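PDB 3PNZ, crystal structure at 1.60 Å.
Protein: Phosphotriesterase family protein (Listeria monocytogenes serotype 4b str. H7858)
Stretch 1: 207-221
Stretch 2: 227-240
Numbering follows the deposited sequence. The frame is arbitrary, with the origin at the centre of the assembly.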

# COMPACT_ATOMS: atom_id res chain seq x y z
N PRO A 207 -5.89 -14.03 11.05
CA PRO A 207 -4.87 -13.60 12.01
C PRO A 207 -4.42 -12.17 11.72
O PRO A 207 -4.04 -11.85 10.59
CB PRO A 207 -3.72 -14.59 11.76
CG PRO A 207 -4.39 -15.81 11.17
CD PRO A 207 -5.49 -15.23 10.30
N LEU A 208 -4.44 -11.31 12.73
CA LEU A 208 -4.24 -9.88 12.49
C LEU A 208 -2.81 -9.51 12.12
O LEU A 208 -2.56 -8.44 11.55
CB LEU A 208 -4.75 -9.06 13.69
CG LEU A 208 -6.25 -9.33 13.90
CD1 LEU A 208 -6.75 -8.78 15.22
CD2 LEU A 208 -7.05 -8.78 12.73
N GLU A 209 -1.86 -10.40 12.42
CA GLU A 209 -0.49 -10.14 12.02
C GLU A 209 -0.31 -10.33 10.51
O GLU A 209 0.77 -10.08 9.97
CB GLU A 209 0.51 -11.01 12.80
CG GLU A 209 0.43 -12.50 12.49
CD GLU A 209 -0.53 -13.27 13.39
OE1 GLU A 209 -0.34 -14.50 13.53
OE2 GLU A 209 -1.48 -12.68 13.95
N TYR A 210 -1.36 -10.76 9.82
CA TYR A 210 -1.34 -10.87 8.36
C TYR A 210 -1.76 -9.58 7.68
O TYR A 210 -1.84 -9.51 6.45
CB TYR A 210 -2.28 -11.98 7.88
CG TYR A 210 -1.91 -13.39 8.29
CD1 TYR A 210 -0.72 -13.67 8.96
CD2 TYR A 210 -2.77 -14.45 8.01
CE1 TYR A 210 -0.40 -14.99 9.33
CE2 TYR A 210 -2.46 -15.76 8.38
CZ TYR A 210 -1.27 -16.02 9.04
OH TYR A 210 -0.97 -17.32 9.41
N LEU A 211 -2.07 -8.57 8.48
CA LEU A 211 -2.60 -7.30 7.97
C LEU A 211 -1.60 -6.16 8.18
O LEU A 211 -0.99 -6.07 9.24
CB LEU A 211 -3.89 -6.96 8.73
CG LEU A 211 -4.50 -5.57 8.49
CD1 LEU A 211 -5.08 -5.46 7.09
CD2 LEU A 211 -5.57 -5.30 9.54
N SER A 212 -1.42 -5.31 7.17
CA SER A 212 -0.79 -4.01 7.40
C SER A 212 -1.85 -2.94 7.18
O SER A 212 -2.61 -2.99 6.21
CB SER A 212 0.41 -3.76 6.49
OG SER A 212 0.05 -3.91 5.13
N ILE A 213 -1.91 -1.99 8.10
CA ILE A 213 -2.94 -0.96 8.06
C ILE A 213 -2.33 0.34 7.56
O ILE A 213 -1.43 0.91 8.18
CB ILE A 213 -3.58 -0.79 9.44
CG1 ILE A 213 -4.16 -2.12 9.92
CG2 ILE A 213 -4.65 0.34 9.41
CD1 ILE A 213 -4.69 -2.07 11.31
N GLY A 214 -2.82 0.80 6.42
CA GLY A 214 -2.30 2.01 5.80
C GLY A 214 -2.76 3.29 6.49
O GLY A 214 -3.81 3.31 7.14
N HIS A 215 -1.95 4.33 6.35
CA HIS A 215 -2.28 5.70 6.77
C HIS A 215 -2.44 5.90 8.28
O HIS A 215 -3.18 6.77 8.72
CB HIS A 215 -3.51 6.21 5.99
CG HIS A 215 -3.45 5.89 4.53
ND1 HIS A 215 -2.30 6.04 3.79
CD2 HIS A 215 -4.38 5.37 3.70
CE1 HIS A 215 -2.53 5.64 2.55
NE2 HIS A 215 -3.78 5.24 2.46
N MET A 216 -1.73 5.10 9.08
CA MET A 216 -1.79 5.29 10.53
C MET A 216 -1.22 6.64 10.97
O MET A 216 -1.56 7.16 12.04
CB MET A 216 -1.09 4.12 11.24
CG MET A 216 -1.87 2.82 11.20
SD MET A 216 -3.32 2.81 12.28
CE MET A 216 -4.59 3.47 11.18
N ASP A 217 -0.38 7.23 10.13
CA ASP A 217 0.19 8.55 10.39
C ASP A 217 -0.84 9.67 10.29
O ASP A 217 -0.53 10.82 10.62
CB ASP A 217 1.28 8.84 9.37
CG ASP A 217 0.75 8.70 7.96
OD1 ASP A 217 0.57 7.55 7.54
OD2 ASP A 217 0.45 9.73 7.31
N ARG A 218 -2.05 9.36 9.82
CA ARG A 218 -3.08 10.40 9.69
C ARG A 218 -3.84 10.63 10.99
O ARG A 218 -4.57 11.62 11.12
CB ARG A 218 -4.06 10.08 8.56
CG ARG A 218 -3.46 10.13 7.15
CD ARG A 218 -3.17 11.57 6.68
NE ARG A 218 -4.37 12.41 6.76
CZ ARG A 218 -5.32 12.44 5.83
NH1 ARG A 218 -5.22 11.69 4.74
NH2 ARG A 218 -6.39 13.22 5.99
N ASN A 219 -3.70 9.71 11.94
CA ASN A 219 -4.44 9.78 13.20
C ASN A 219 -3.43 9.53 14.32
O ASN A 219 -3.26 8.40 14.80
CB ASN A 219 -5.55 8.73 13.17
CG ASN A 219 -6.52 8.83 14.32
OD1 ASN A 219 -6.35 9.65 15.23
ND2 ASN A 219 -7.56 8.00 14.28
N LEU A 220 -2.72 10.59 14.71
CA LEU A 220 -1.55 10.45 15.58
C LEU A 220 -1.98 10.43 17.04
O LEU A 220 -1.88 11.43 17.76
CB LEU A 220 -0.55 11.58 15.31
CG LEU A 220 0.02 11.57 13.89
CD1 LEU A 220 0.87 12.82 13.60
CD2 LEU A 220 0.83 10.29 13.65
N ASP A 221 -2.46 9.27 17.47
CA ASP A 221 -3.11 9.11 18.75
C ASP A 221 -2.46 7.91 19.43
O ASP A 221 -2.68 6.78 19.00
CB ASP A 221 -4.60 8.84 18.51
CG ASP A 221 -5.40 8.67 19.80
OD1 ASP A 221 -4.86 8.17 20.80
OD2 ASP A 221 -6.61 9.01 19.78
N GLN A 227 -3.72 0.40 20.84
CA GLN A 227 -4.83 -0.54 20.65
C GLN A 227 -4.64 -1.35 19.37
O GLN A 227 -4.83 -2.56 19.35
CB GLN A 227 -6.17 0.19 20.56
CG GLN A 227 -6.75 0.72 21.86
CD GLN A 227 -8.04 1.48 21.59
OE1 GLN A 227 -8.03 2.49 20.89
NE2 GLN A 227 -9.15 0.99 22.13
N VAL A 228 -4.28 -0.66 18.29
CA VAL A 228 -4.07 -1.35 17.02
C VAL A 228 -2.86 -2.27 17.11
O VAL A 228 -2.91 -3.43 16.71
CB VAL A 228 -3.90 -0.35 15.87
CG1 VAL A 228 -3.52 -1.07 14.58
CG2 VAL A 228 -5.19 0.42 15.66
N ALA A 229 -1.76 -1.74 17.64
CA ALA A 229 -0.51 -2.50 17.70
C ALA A 229 -0.64 -3.79 18.51
O ALA A 229 -0.00 -4.80 18.21
CB ALA A 229 0.60 -1.63 18.25
N LYS A 230 -1.44 -3.75 19.57
CA LYS A 230 -1.62 -4.92 20.42
C LYS A 230 -2.18 -6.13 19.69
O LYS A 230 -2.00 -7.26 20.15
CB LYS A 230 -2.55 -4.59 21.59
CG LYS A 230 -1.90 -3.85 22.74
CD LYS A 230 -2.93 -3.74 23.86
CE LYS A 230 -2.43 -2.99 25.07
NZ LYS A 230 -3.51 -2.95 26.09
N THR A 231 -2.85 -5.91 18.57
CA THR A 231 -3.43 -7.00 17.79
C THR A 231 -2.37 -7.75 16.99
O THR A 231 -2.60 -8.87 16.55
CB THR A 231 -4.49 -6.52 16.78
OG1 THR A 231 -3.86 -5.77 15.73
CG2 THR A 231 -5.56 -5.68 17.48
N GLY A 232 -1.21 -7.12 16.80
CA GLY A 232 -0.15 -7.70 16.00
C GLY A 232 -0.08 -7.19 14.58
O GLY A 232 0.88 -7.47 13.86
N ALA A 233 -1.08 -6.41 14.17
CA ALA A 233 -1.08 -5.80 12.84
C ALA A 233 0.14 -4.93 12.58
O ALA A 233 0.67 -4.26 13.48
CB ALA A 233 -2.35 -4.99 12.62
N PHE A 234 0.56 -4.92 11.33
CA PHE A 234 1.57 -3.97 10.89
C PHE A 234 0.91 -2.61 10.74
O PHE A 234 -0.27 -2.51 10.39
CB PHE A 234 2.20 -4.42 9.57
CG PHE A 234 3.14 -5.59 9.72
CD1 PHE A 234 4.49 -5.39 9.94
CD2 PHE A 234 2.66 -6.89 9.67
CE1 PHE A 234 5.36 -6.48 10.08
CE2 PHE A 234 3.51 -7.98 9.81
CZ PHE A 234 4.86 -7.77 10.02
N MET A 235 1.68 -1.56 11.01
CA MET A 235 1.15 -0.20 10.99
C MET A 235 2.00 0.64 10.07
O MET A 235 3.20 0.81 10.29
CB MET A 235 1.13 0.37 12.40
CG MET A 235 0.20 -0.44 13.30
SD MET A 235 0.25 0.10 14.99
CE MET A 235 -0.57 1.70 14.81
N SER A 236 1.37 1.13 9.01
CA SER A 236 2.07 1.83 7.95
C SER A 236 2.03 3.34 8.18
O SER A 236 0.95 3.95 8.20
CB SER A 236 1.47 1.47 6.59
OG SER A 236 2.17 2.12 5.54
N PHE A 237 3.20 3.92 8.38
CA PHE A 237 3.35 5.38 8.42
C PHE A 237 3.79 5.80 7.03
O PHE A 237 4.98 5.76 6.69
CB PHE A 237 4.37 5.78 9.50
CG PHE A 237 3.86 5.60 10.89
CD1 PHE A 237 3.51 6.69 11.68
CD2 PHE A 237 3.70 4.32 11.42
CE1 PHE A 237 3.01 6.51 12.96
CE2 PHE A 237 3.21 4.13 12.71
CZ PHE A 237 2.86 5.23 13.48
N ASP A 238 2.82 6.18 6.20
CA ASP A 238 3.10 6.34 4.77
C ASP A 238 2.84 7.75 4.27
O ASP A 238 2.73 7.98 3.07
CB ASP A 238 2.33 5.30 3.95
CG ASP A 238 0.89 5.18 4.38
OD1 ASP A 238 0.24 6.23 4.50
OD2 ASP A 238 0.41 4.05 4.60
N GLY A 239 2.76 8.69 5.20
CA GLY A 239 2.61 10.09 4.86
C GLY A 239 3.86 10.91 5.14
O GLY A 239 3.77 12.12 5.40
N ILE A 240 5.03 10.27 5.08
CA ILE A 240 6.29 10.97 5.29
C ILE A 240 6.37 12.17 4.36
O ILE A 240 6.03 12.08 3.17
CB ILE A 240 7.51 10.07 5.03
CG1 ILE A 240 7.49 8.85 5.95
CG2 ILE A 240 8.82 10.86 5.17
CD1 ILE A 240 7.36 9.18 7.43
O HOH W 1 -1.18 -11.28 16.34
O HOH W 2 -0.68 8.84 5.15

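The carboxylate of Asp-238 grips His-215 with both of its oxygens: OD1 accepts a short hydrogen bond from ND1 of the ring (2.6 Å), near the ring plane, while OD2 accepts one from the backbone N of His-215 (3.0 Å). OD2 also receives the hydroxyl of Ser-236 (OG to OD2, 2.8 Å). A second carboxylate crowds this site, with Asp-217 OD1 only 3.3 Å from Asp-238 OD1. The crowded oxygens are each met by a donor: Asp-238 N binds Asp-217 OD1 (3.0 Å), and His-215 ND1 binds Asp-238 OD1. The O of water 2 lies 2.6 Å from Asp-217 OD2 and 2.8 Å from Asp-238 OD1, in position to donate to either. Gly-239 leaves room for the arrangement, since a CB there would lie 2.2 Å from Asp-217 OD2.

Upstream, strands 211-213 and 234-237 run parallel, inclined by 30°. Ser-212 pairs with Phe-234 and Ile-213 with Met-235, and the ladder alternates as parallel pairing requires: Phe-234 N donates to Leu-211 O (2.8 Å), Ile-213 N to Phe-234 O (2.9 Å), and Ser-236 N to Ile-213 O (2.9 Å). Past the strand, Met-216 N still reaches Ser-236 O (3.0 Å).

Ser-212 and Phe-234 share one face of the sheet, their CB atoms 3.6 Å apart. On the other, Ile-213 extends CD1 to Val-228 CG1 (3.6 Å) and Ala-233 CB (4.0 Å), making apolar contact with both, and Met-216 SD lies 3.9 Å from Met-235 CE.

At the N-terminal end of stretch 1, Leu-208 CD1 packs on Thr-231 CB (3.6 Å). Thr-231 OG1 donates to Val-228 O (2.7 Å) and accepts from Ala-233 N (3.3 Å), bracing the turn, where the positive phi of Gly-232 suits glycine. Water 1 spans the stretches, donating to Glu-209 OE2 and Thr-231 O (both 2.8 Å).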